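PDB 2NVA: arginine decarboxylase, A207R protein from Paramecium bursaria Chlorella virus 1, which catalyses the pyridoxal-5'-phosphate-dependent decarboxylation of arginine to agmatine and carbon dioxide. Local coordinates for residues I173-G178 / E185-A190; I134-P139 / I191-E196; Y280-S285 / D343-P348. All blocks are in the same frame, centred on the assembly; numbering follows the deposited sequence.

Interaction 1. Residues I173-G178 / E185-A190; sequences ISFHVG and EAYYRA. With PL2 ((4-{[(4-{[amino(imino)methyl]amino}butyl)amino]methyl}-5-hydroxy-6-methylpyridin-3-yl)methyl dihydrogen phosphate), chain I.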
loop_
_atom_site.group_PDB
_atom_site.type_symbol
_atom_site.label_atom_id
_atom_site.label_comp_id
_atom_site.label_asym_id
_atom_site.label_seq_id
_atom_site.Cartn_x
_atom_site.Cartn_y
_atom_site.Cartn_z
ATOM N N ILE A 173 9.788 -28.622 -12.102
ATOM C CA ILE A 173 10.468 -27.343 -12.323
ATOM C C ILE A 173 9.395 -26.296 -12.587
ATOM O O ILE A 173 8.431 -26.565 -13.307
ATOM C CB ILE A 173 11.446 -27.400 -13.552
ATOM C CG1 ILE A 173 12.451 -28.557 -13.428
ATOM C CG2 ILE A 173 12.156 -26.058 -13.782
ATOM C CD1 ILE A 173 13.434 -28.471 -12.254
ATOM N N SER A 174 9.576 -25.120 -11.998
ATOM C CA SER A 174 8.692 -23.986 -12.256
ATOM C C SER A 174 9.491 -22.742 -12.647
ATOM O O SER A 174 10.704 -22.678 -12.463
ATOM C CB SER A 174 7.841 -23.680 -11.028
ATOM O OG SER A 174 8.620 -23.075 -10.020
ATOM N N PHE A 175 8.784 -21.752 -13.172
ATOM C CA PHE A 175 9.360 -20.445 -13.427
ATOM C C PHE A 175 8.208 -19.458 -13.375
ATOM O O PHE A 175 7.044 -19.852 -13.480
ATOM C CB PHE A 175 10.049 -20.403 -14.802
ATOM C CG PHE A 175 9.129 -20.720 -15.973
ATOM C CD1 PHE A 175 8.337 -19.724 -16.553
ATOM C CD2 PHE A 175 9.075 -22.011 -16.513
ATOM C CE1 PHE A 175 7.488 -20.011 -17.637
ATOM C CE2 PHE A 175 8.235 -22.300 -17.605
ATOM C CZ PHE A 175 7.443 -21.294 -18.162
ATOM N N HIS A 176 8.539 -18.185 -13.213
ATOM C CA HIS A 176 7.574 -17.126 -13.453
ATOM C C HIS A 176 8.305 -16.055 -14.239
ATOM O O HIS A 176 9.297 -15.499 -13.755
ATOM C CB HIS A 176 7.030 -16.567 -12.139
ATOM C CG HIS A 176 5.743 -15.819 -12.306
ATOM N ND1 HIS A 176 5.526 -14.945 -13.349
ATOM C CD2 HIS A 176 4.601 -15.823 -11.578
ATOM C CE1 HIS A 176 4.314 -14.424 -13.245
ATOM N NE2 HIS A 176 3.734 -14.937 -12.175
ATOM N N VAL A 177 7.848 -15.799 -15.464
ATOM C CA VAL A 177 8.531 -14.835 -16.329
ATOM C C VAL A 177 8.370 -13.399 -15.837
ATOM O O VAL A 177 9.134 -12.512 -16.233
ATOM C CB VAL A 177 8.072 -14.938 -17.806
ATOM C CG1 VAL A 177 8.303 -16.334 -18.326
ATOM C CG2 VAL A 177 6.599 -14.520 -17.953
ATOM N N GLY A 178 7.382 -13.167 -14.982
ATOM C CA GLY A 178 7.054 -11.823 -14.540
ATOM C C GLY A 178 5.558 -11.605 -14.620
ATOM O O GLY A 178 4.878 -12.225 -15.446
ATOM N N GLU A 185 7.661 -15.332 -26.593
ATOM C CA GLU A 185 9.026 -15.874 -26.674
ATOM C C GLU A 185 9.645 -16.112 -25.293
ATOM O O GLU A 185 10.423 -17.049 -25.102
ATOM C CB GLU A 185 9.893 -14.931 -27.509
ATOM C CG GLU A 185 11.301 -15.418 -27.800
ATOM C CD GLU A 185 11.384 -16.528 -28.828
ATOM O OE1 GLU A 185 12.122 -17.510 -28.574
ATOM O OE2 GLU A 185 10.761 -16.425 -29.920
ATOM N N ALA A 186 9.283 -15.269 -24.329
ATOM C CA ALA A 186 9.735 -15.448 -22.962
ATOM C C ALA A 186 9.293 -16.804 -22.399
ATOM O O ALA A 186 10.072 -17.463 -21.722
ATOM C CB ALA A 186 9.239 -14.307 -22.076
ATOM N N TYR A 187 8.045 -17.200 -22.663
ATOM C CA TYR A 187 7.522 -18.491 -22.204
ATOM C C TYR A 187 8.175 -19.654 -22.931
ATOM O O TYR A 187 8.509 -20.667 -22.307
ATOM C CB TYR A 187 6.004 -18.570 -22.355
ATOM C CG TYR A 187 5.275 -17.722 -21.345
ATOM C CD1 TYR A 187 4.771 -18.282 -20.164
ATOM C CD2 TYR A 187 5.108 -16.349 -21.552
ATOM C CE1 TYR A 187 4.108 -17.489 -19.216
ATOM C CE2 TYR A 187 4.448 -15.560 -20.613
ATOM C CZ TYR A 187 3.954 -16.132 -19.454
ATOM O OH TYR A 187 3.299 -15.341 -18.536
ATOM N N TYR A 188 8.366 -19.493 -24.239
ATOM C CA TYR A 188 9.045 -20.503 -25.030
ATOM C C TYR A 188 10.450 -20.786 -24.468
ATOM O O TYR A 188 10.799 -21.935 -24.222
ATOM C CB TYR A 188 9.134 -20.075 -26.495
ATOM C CG TYR A 188 9.571 -21.223 -27.380
ATOM C CD1 TYR A 188 8.632 -22.001 -28.050
ATOM C CD2 TYR A 188 10.914 -21.552 -27.508
ATOM C CE1 TYR A 188 9.016 -23.089 -28.841
ATOM C CE2 TYR A 188 11.322 -22.638 -28.316
ATOM C CZ TYR A 188 10.359 -23.403 -28.970
ATOM O OH TYR A 188 10.737 -24.469 -29.768
ATOM N N ARG A 189 11.240 -19.732 -24.272
ATOM C CA ARG A 189 12.605 -19.855 -23.734
ATOM C C ARG A 189 12.618 -20.412 -22.310
ATOM O O ARG A 189 13.527 -21.176 -21.945
ATOM C CB ARG A 189 13.336 -18.501 -23.782
ATOM C CG ARG A 189 13.717 -18.032 -25.203
ATOM C CD ARG A 189 14.306 -16.619 -25.172
ATOM N NE ARG A 189 15.195 -16.326 -26.313
ATOM C CZ ARG A 189 14.845 -15.668 -27.423
ATOM N NH1 ARG A 189 13.606 -15.197 -27.580
ATOM N NH2 ARG A 189 15.740 -15.443 -28.373
ATOM N N ALA A 190 11.613 -20.032 -21.515
ATOM C CA ALA A 190 11.480 -20.515 -20.143
ATOM C C ALA A 190 11.176 -22.011 -20.108
ATOM O O ALA A 190 11.702 -22.739 -19.259
ATOM C CB ALA A 190 10.403 -19.743 -19.402
HETATM N N1 PL2 I . 2.545 -17.399 -9.120
HETATM C C2 PL2 I . 3.484 -16.800 -8.370
HETATM C C2A PL2 I . 4.498 -17.648 -7.576
HETATM C C3 PL2 I . 3.516 -15.399 -8.330
HETATM O O3 PL2 I . 4.486 -14.817 -7.577
HETATM C C4 PL2 I . 2.598 -14.617 -9.059
HETATM C C4A PL2 I . 2.592 -13.059 -9.032
HETATM C C5 PL2 I . 1.647 -15.322 -9.824
HETATM C C6 PL2 I . 1.647 -16.704 -9.829
HETATM P P PL2 I . -0.190 -13.166 -12.521
HETATM N N PL2 I . 3.930 -12.489 -8.751
HETATM C CA PL2 I . 3.832 -11.268 -7.939
HETATM C CG PL2 I . 2.935 -8.904 -7.820
HETATM O OP2 PL2 I . 0.443 -12.003 -13.427
HETATM O OP3 PL2 I . -1.372 -12.469 -11.646
HETATM O OP1 PL2 I . -0.690 -14.304 -13.349
HETATM O OP4 PL2 I . 1.009 -13.559 -11.521
HETATM C C5M PL2 I . 0.598 -14.565 -10.663
HETATM C CB PL2 I . 2.944 -10.207 -8.623
HETATM C CD PL2 I . 2.074 -7.825 -8.520
HETATM N NE PL2 I . 2.058 -6.655 -7.613
HETATM C CZ PL2 I . 1.218 -5.612 -7.684
HETATM N NH2 PL2 I . 1.321 -4.621 -6.765
HETATM N NH1 PL2 I . 0.296 -5.541 -8.649
#

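Interaction 2. Residues I134-P139 / I191-E196; sequences IRCDDP and IKSSKE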
loop_
_atom_site.group_PDB
_atom_site.type_symbol
_atom_site.label_atom_id
_atom_site.label_comp_id
_atom_site.label_asym_id
_atom_site.label_seq_id
_atom_site.Cartn_x
_atom_site.Cartn_y
_atom_site.Cartn_z
ATOM N N ILE A 134 13.204 -21.908 -11.255
ATOM C CA ILE A 134 14.346 -21.335 -11.961
ATOM C C ILE A 134 14.029 -19.927 -12.445
ATOM O O ILE A 134 12.874 -19.614 -12.759
ATOM C CB ILE A 134 14.814 -22.235 -13.138
ATOM C CG1 ILE A 134 13.721 -22.358 -14.212
ATOM C CG2 ILE A 134 15.189 -23.621 -12.592
ATOM C CD1 ILE A 134 14.193 -23.049 -15.523
ATOM N N ARG A 135 15.056 -19.083 -12.509
ATOM C CA ARG A 135 14.859 -17.724 -12.992
ATOM C C ARG A 135 14.869 -17.693 -14.520
ATOM O O ARG A 135 15.832 -18.147 -15.152
ATOM C CB ARG A 135 15.947 -16.795 -12.462
ATOM C CG ARG A 135 15.765 -15.369 -12.935
ATOM C CD ARG A 135 16.903 -14.493 -12.500
ATOM N NE ARG A 135 16.657 -13.120 -12.946
ATOM C CZ ARG A 135 17.361 -12.059 -12.560
ATOM N NH1 ARG A 135 18.361 -12.191 -11.691
ATOM N NH2 ARG A 135 17.043 -10.859 -13.026
ATOM N N CYS A 136 13.797 -17.158 -15.101
ATOM C CA CYS A 136 13.688 -16.976 -16.549
ATOM C C CYS A 136 12.828 -15.745 -16.809
ATOM O O CYS A 136 11.591 -15.836 -16.795
ATOM C CB CYS A 136 13.014 -18.188 -17.215
ATOM S SG CYS A 136 13.860 -19.776 -17.123
ATOM N N ASP A 137 13.448 -14.597 -17.044
ATOM C CA ASP A 137 12.692 -13.346 -17.067
ATOM C C ASP A 137 12.098 -12.995 -18.433
ATOM O O ASP A 137 12.684 -13.282 -19.475
ATOM C CB ASP A 137 13.556 -12.163 -16.623
ATOM C CG ASP A 137 14.130 -12.327 -15.226
ATOM O OD1 ASP A 137 13.774 -13.287 -14.506
ATOM O OD2 ASP A 137 14.940 -11.450 -14.842
ATOM N N ASP A 138 10.938 -12.351 -18.399
ATOM C CA ASP A 138 10.448 -11.611 -19.552
ATOM C C ASP A 138 10.877 -10.169 -19.299
ATOM O O ASP A 138 10.361 -9.527 -18.375
ATOM C CB ASP A 138 8.918 -11.699 -19.634
ATOM C CG ASP A 138 8.319 -10.706 -20.638
ATOM O OD1 ASP A 138 9.078 -10.109 -21.436
ATOM O OD2 ASP A 138 7.091 -10.504 -20.596
ATOM N N PRO A 139 11.809 -9.648 -20.108
ATOM C CA PRO A 139 12.260 -8.277 -19.840
ATOM C C PRO A 139 11.195 -7.193 -20.064
ATOM O O PRO A 139 11.363 -6.061 -19.592
ATOM C CB PRO A 139 13.431 -8.093 -20.815
ATOM C CG PRO A 139 13.216 -9.078 -21.889
ATOM C CD PRO A 139 12.499 -10.248 -21.262
ATOM N N ILE A 191 10.316 -22.462 -21.016
ATOM C CA ILE A 191 9.935 -23.882 -21.071
ATOM C C ILE A 191 11.119 -24.732 -21.567
ATOM O O ILE A 191 11.339 -25.852 -21.080
ATOM C CB ILE A 191 8.638 -24.087 -21.917
ATOM C CG1 ILE A 191 7.439 -23.452 -21.186
ATOM C CG2 ILE A 191 8.376 -25.583 -22.214
ATOM C CD1 ILE A 191 6.259 -23.069 -22.096
ATOM N N LYS A 192 11.884 -24.187 -22.513
ATOM C CA LYS A 192 13.107 -24.841 -22.977
ATOM C C LYS A 192 14.118 -24.982 -21.830
ATOM O O LYS A 192 14.691 -26.057 -21.633
ATOM C CB LYS A 192 13.726 -24.071 -24.153
ATOM C CG LYS A 192 14.990 -24.727 -24.719
ATOM C CD LYS A 192 15.595 -23.902 -25.859
ATOM C CE LYS A 192 16.788 -24.678 -26.470
ATOM N NZ LYS A 192 17.303 -23.958 -27.686
ATOM N N SER A 193 14.338 -23.899 -21.082
ATOM C CA SER A 193 15.260 -23.933 -19.945
ATOM C C SER A 193 14.781 -24.908 -18.876
ATOM O O SER A 193 15.590 -25.533 -18.184
ATOM C CB SER A 193 15.412 -22.535 -19.328
ATOM O OG SER A 193 16.024 -21.645 -20.248
ATOM N N SER A 194 13.463 -25.013 -18.726
ATOM C CA SER A 194 12.865 -25.912 -17.750
ATOM C C SER A 194 13.118 -27.375 -18.117
ATOM O O SER A 194 13.352 -28.204 -17.236
ATOM C CB SER A 194 11.364 -25.648 -17.637
ATOM O OG SER A 194 11.116 -24.362 -17.088
ATOM N N LYS A 195 13.058 -27.688 -19.414
ATOM C CA LYS A 195 13.375 -29.043 -19.881
ATOM C C LYS A 195 14.829 -29.383 -19.563
ATOM O O LYS A 195 15.143 -30.515 -19.186
ATOM C CB LYS A 195 13.091 -29.191 -21.379
ATOM C CG LYS A 195 13.415 -30.580 -21.978
ATOM C CD LYS A 195 12.703 -31.713 -21.228
ATOM C CE LYS A 195 13.063 -33.087 -21.826
ATOM N NZ LYS A 195 12.449 -33.307 -23.179
ATOM N N GLU A 196 15.712 -28.402 -19.718
ATOM C CA GLU A 196 17.121 -28.599 -19.400
ATOM C C GLU A 196 17.307 -28.854 -17.910
ATOM O O GLU A 196 18.128 -29.683 -17.519
ATOM C CB GLU A 196 17.959 -27.403 -19.854
ATOM C CG GLU A 196 18.005 -27.260 -21.381
ATOM C CD GLU A 196 18.567 -25.932 -21.861
ATOM O OE1 GLU A 196 18.807 -25.018 -21.027
ATOM O OE2 GLU A 196 18.768 -25.793 -23.104
#

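Interaction 3. Residues Y280-S285 / D343-P348; sequences YFFNES and DWVYFP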
loop_
_atom_site.group_PDB
_atom_site.type_symbol
_atom_site.label_atom_id
_atom_site.label_comp_id
_atom_site.label_asym_id
_atom_site.label_seq_id
_atom_site.Cartn_x
_atom_site.Cartn_y
_atom_site.Cartn_z
ATOM N N TYR A 280 -10.788 16.496 -10.054
ATOM C CA TYR A 280 -11.814 15.783 -9.293
ATOM C C TYR A 280 -11.191 14.919 -8.224
ATOM O O TYR A 280 -10.114 14.352 -8.425
ATOM C CB TYR A 280 -12.644 14.892 -10.211
ATOM C CG TYR A 280 -13.253 15.639 -11.368
ATOM C CD1 TYR A 280 -14.358 16.478 -11.181
ATOM C CD2 TYR A 280 -12.725 15.508 -12.651
ATOM C CE1 TYR A 280 -14.922 17.168 -12.257
ATOM C CE2 TYR A 280 -13.272 16.202 -13.734
ATOM C CZ TYR A 280 -14.378 17.025 -13.527
ATOM O OH TYR A 280 -14.924 17.689 -14.602
ATOM N N PHE A 281 -11.886 14.810 -7.095
ATOM C CA PHE A 281 -11.458 13.938 -6.018
ATOM C C PHE A 281 -12.520 12.876 -5.832
ATOM O O PHE A 281 -13.706 13.188 -5.819
ATOM C CB PHE A 281 -11.266 14.740 -4.732
ATOM C CG PHE A 281 -10.052 15.601 -4.764
ATOM C CD1 PHE A 281 -8.919 15.244 -4.051
ATOM C CD2 PHE A 281 -10.019 16.736 -5.564
ATOM C CE1 PHE A 281 -7.764 16.057 -4.096
ATOM C CE2 PHE A 281 -8.870 17.545 -5.630
ATOM C CZ PHE A 281 -7.750 17.198 -4.900
ATOM N N PHE A 282 -12.071 11.627 -5.723
ATOM C CA PHE A 282 -12.960 10.454 -5.619
ATOM C C PHE A 282 -12.910 9.823 -4.244
ATOM O O PHE A 282 -11.937 10.018 -3.520
ATOM C CB PHE A 282 -12.569 9.411 -6.664
ATOM C CG PHE A 282 -12.842 9.868 -8.075
ATOM C CD1 PHE A 282 -14.054 9.536 -8.712
ATOM C CD2 PHE A 282 -11.914 10.671 -8.755
ATOM C CE1 PHE A 282 -14.318 9.972 -10.007
ATOM C CE2 PHE A 282 -12.177 11.125 -10.045
ATOM C CZ PHE A 282 -13.381 10.767 -10.676
ATOM N N ASN A 283 -13.944 9.055 -3.890
ATOM C CA ASN A 283 -13.914 8.324 -2.616
ATOM C C ASN A 283 -13.137 7.001 -2.724
ATOM O O ASN A 283 -13.475 5.992 -2.086
ATOM C CB ASN A 283 -15.321 8.144 -2.016
ATOM C CG ASN A 283 -16.259 7.322 -2.907
ATOM O OD1 ASN A 283 -15.937 6.978 -4.051
ATOM N ND2 ASN A 283 -17.422 6.982 -2.364
ATOM N N GLU A 284 -12.107 7.029 -3.559
ATOM C CA GLU A 284 -11.142 5.941 -3.735
ATOM C C GLU A 284 -9.743 6.538 -3.806
ATOM O O GLU A 284 -9.588 7.767 -3.847
ATOM C CB GLU A 284 -11.439 5.174 -5.015
ATOM C CG GLU A 284 -12.219 3.893 -4.791
ATOM C CD GLU A 284 -11.467 2.850 -3.963
ATOM O OE1 GLU A 284 -12.140 1.966 -3.405
ATOM O OE2 GLU A 284 -10.219 2.918 -3.856
ATOM N N SER A 285 -8.724 5.685 -3.804
ATOM C CA SER A 285 -7.348 6.185 -3.823
ATOM C C SER A 285 -6.346 5.112 -4.233
ATOM O O SER A 285 -6.690 3.927 -4.289
ATOM C CB SER A 285 -6.969 6.788 -2.457
ATOM O OG SER A 285 -6.520 5.783 -1.552
ATOM N N ASP A 343 -21.619 12.608 -9.042
ATOM C CA ASP A 343 -21.539 11.691 -10.197
ATOM C C ASP A 343 -20.828 10.409 -9.795
ATOM O O ASP A 343 -19.832 10.449 -9.064
ATOM C CB ASP A 343 -20.729 12.302 -11.347
ATOM C CG ASP A 343 -21.583 13.114 -12.315
ATOM O OD1 ASP A 343 -22.731 12.690 -12.591
ATOM O OD2 ASP A 343 -21.096 14.139 -12.834
ATOM N N TRP A 344 -21.323 9.282 -10.291
ATOM C CA TRP A 344 -20.615 8.025 -10.114
ATOM C C TRP A 344 -19.962 7.644 -11.424
ATOM O O TRP A 344 -20.501 7.910 -12.519
ATOM C CB TRP A 344 -21.590 6.916 -9.685
ATOM C CG TRP A 344 -22.050 7.009 -8.252
ATOM C CD1 TRP A 344 -23.128 7.707 -7.766
ATOM C CD2 TRP A 344 -21.461 6.352 -7.132
ATOM N NE1 TRP A 344 -23.237 7.530 -6.402
ATOM C CE2 TRP A 344 -22.215 6.710 -5.988
ATOM C CE3 TRP A 344 -20.352 5.504 -6.978
ATOM C CZ2 TRP A 344 -21.898 6.233 -4.704
ATOM C CZ3 TRP A 344 -20.043 5.035 -5.704
ATOM C CH2 TRP A 344 -20.808 5.404 -4.587
ATOM N N VAL A 345 -18.805 7.010 -11.317
ATOM C CA VAL A 345 -18.152 6.410 -12.473
ATOM C C VAL A 345 -17.778 4.984 -12.102
ATOM O O VAL A 345 -17.786 4.639 -10.920
ATOM C CB VAL A 345 -16.877 7.198 -12.915
ATOM C CG1 VAL A 345 -17.219 8.678 -13.185
ATOM C CG2 VAL A 345 -15.768 7.107 -11.861
ATOM N N TYR A 346 -17.449 4.160 -13.093
ATOM C CA TYR A 346 -16.808 2.901 -12.760
ATOM C C TYR A 346 -15.595 2.633 -13.634
ATOM O O TYR A 346 -15.508 3.102 -14.762
ATOM C CB TYR A 346 -17.804 1.731 -12.778
ATOM C CG TYR A 346 -18.229 1.279 -14.154
ATOM C CD1 TYR A 346 -17.500 0.305 -14.853
ATOM C CD2 TYR A 346 -19.376 1.800 -14.750
ATOM C CE1 TYR A 346 -17.883 -0.111 -16.114
ATOM C CE2 TYR A 346 -19.773 1.371 -16.015
ATOM C CZ TYR A 346 -19.017 0.430 -16.688
ATOM O OH TYR A 346 -19.413 0.017 -17.942
ATOM N N PHE A 347 -14.663 1.860 -13.082
ATOM C CA PHE A 347 -13.465 1.447 -13.792
ATOM C C PHE A 347 -13.599 -0.019 -14.172
ATOM O O PHE A 347 -13.730 -0.885 -13.286
ATOM C CB PHE A 347 -12.233 1.664 -12.910
ATOM C CG PHE A 347 -11.900 3.113 -12.700
ATOM C CD1 PHE A 347 -10.975 3.747 -13.523
ATOM C CD2 PHE A 347 -12.538 3.854 -11.698
ATOM C CE1 PHE A 347 -10.661 5.096 -13.343
ATOM C CE2 PHE A 347 -12.233 5.209 -11.505
ATOM C CZ PHE A 347 -11.291 5.831 -12.345
ATOM N N PRO A 348 -13.608 -0.298 -15.489
ATOM C CA PRO A 348 -13.761 -1.673 -15.966
ATOM C C PRO A 348 -12.559 -2.545 -15.598
ATOM O O PRO A 348 -11.477 -2.016 -15.404
ATOM C CB PRO A 348 -13.838 -1.521 -17.498
ATOM C CG PRO A 348 -14.148 -0.066 -17.747
ATOM C CD PRO A 348 -13.510 0.678 -16.599
#

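Interaction 1. Residues I173-G178 / E185-A190
Ala190 sets its methyl squarely on the ring of Phe175, and this is the tightest part of the contact between the chain leaving strand 170-174 and the first turns of helix 184-204. Ala190 CB lies 3.4 Å from the centroid of the Phe175 ring and 11° off its normal, a close CH-pi contact. With chi1 at 59°, Phe175 CG sits between its backbone N and carbonyl carbon, which raises the ring toward the helix. Val177 follows with both branches: CG1 stands over the centre of the Tyr187 ring, 4.3 Å from its centroid, while CG2 presses on the phenol end, 3.4 Å from Tyr187 CZ. Tyr187 also brings CD1 to the rim of Phe175, the two side chains crossing at roughly a right angle, and its hydroxyl is hydrogen-bonded to Gly215 O. Packing is slacker toward Ala186, whose CB is 4.4 Å from Val177 CG1, and the outer face of the helix, with Arg189 exposed, is the solvent side. His176 points the other way, into the active site. Its NE2 donates to the phosphate ester oxygen OP4 of PL2 (3.1 Å), and the imidazole stands edge-on over the face of the pyridine ring, His176 CD2 3.4 Å from PL2 C4. Gly178 N donates to His176 ND1 (3.0 Å), fixing the imidazole's rotation. The chemistry is thus divided between two sides of one short segment: Phe175 and Val177 pack a largely apolar seam against the helix, leaving His176 between them to offer its N-H to the cofactor-product adduct.

Interaction 2. Residues I134-P139 / I191-E196
Ile134 reaches helix 184-204 through a single methyl. Its CB points toward the helix, but neither CB nor the branch methyl CG2 comes into contact with residues 191-196. CG1 lies between the backbone N and carbonyl carbon (chi1 64°), and an extended second torsion (chi2 171°) then carries CD1 onward to the helix surface. There CD1 settles at the junction of two consecutive serines, 3.7 Å from Ser194 OG, 3.8 Å from Ser194 N and 4.0 Å from Ser193 CB. Cys136 adds the second point of touch: its SG lies 3.9 Å from Ser193 CB and also 3.7 Å from Ile134 CD1, leaving sulfur and methyl side by side against the helix. Both serine hydroxyls are bonded within their own helix, Ser193 OG to Arg189 O and Ser194 OG to Ala190 O, so the buried Ser194 oxygen keeps a polar partner although a methyl lies beside it. Away from the helix, Arg135 holds Asp137 side-on: NE and NH2 both donate to Asp137 OD2, the NH2 bond measuring 2.8 Å and using the syn lone pair. This salt bridge links residues two apart on the side of the segment turned from the helix, while Asp138 OD2 is hydrogen-bonded to Ser181 OG. The arrangement belongs to the TIM barrel of the fold-type III pyridoxal-phosphate enzymes: helix 184-204 is the crossover between parallel strands 170-174 and 210-212, and here it also touches the loop that leaves strand 129-133.

Interaction 3. Residues Y280-S285 / D343-P348
Asn283 OD1 is gripped by two groups of strand 262-274, Thr266 OG1 and Gln267 N, and this fixes the amide from which ND2 extends toward Trp344. A chi1 of 62° turns the amide toward the indole, and ND2 approaches Trp344 CH2 obliquely (4.3 Å), a loose van der Waals touch. The closer contact is apolar. Phe282 CE1 meets Val345 CG2 at 3.7 Å, the ring and the branched side chain crossing at about a right angle. Phe282 has CG beside the backbone N (chi1 -68°), which swings the ring out toward the other strand; Val345 answers with CG2 alone. The backbones stay well apart, their nearest CA atoms (Phe282 and Trp344) 9.2 Å from each other, and side chains alone bridge the gap. At the far end Glu284 turns its carboxylate back on the chain: Ser285 N donates to Glu284 OE2 (3.1 Å) on the anti side, tilted about 29° out of the carboxylate plane, and the same oxygen accepts from Gly289 N, while OE1 is hydrogen-bonded to Ser18 OG. The buried acid is therefore well supplied with polar partners as the strand gives way to a loop. Strands 277-282 and 344-347 do not pair with each other; both run antiparallel to strand 262-274, and the side chains of Phe282 and Val345 meet across that shared neighbour. Strand 314-320 lies next to 277-282, with Phe282 on Leu319, and strand 303-304 pairs with 344-347, placing the contact within the mixed beta-sheet domain.

Interactions 1 and 2 form one continuous region, their centres about 4 Å apart. Both use helix 184-204, and segments 134-139 and 173-178 are joined by probable hydrogen bonds from Ile134 N to Ser174 O (2.9 Å) and from Asp138 N to Val177 O (2.8 Å). Segment 134-139 comes first along the chain, and interaction 1 falls wholly between it and 191-196. Interaction 3 follows later, in the mixed beta sheet on the other side of the chain's centre, its centre about 37 Å from that of interaction 1 and 40 Å from that of interaction 2. The first two thus lie in the cofactor-binding barrel, whereas the third belongs to the separate beta domain.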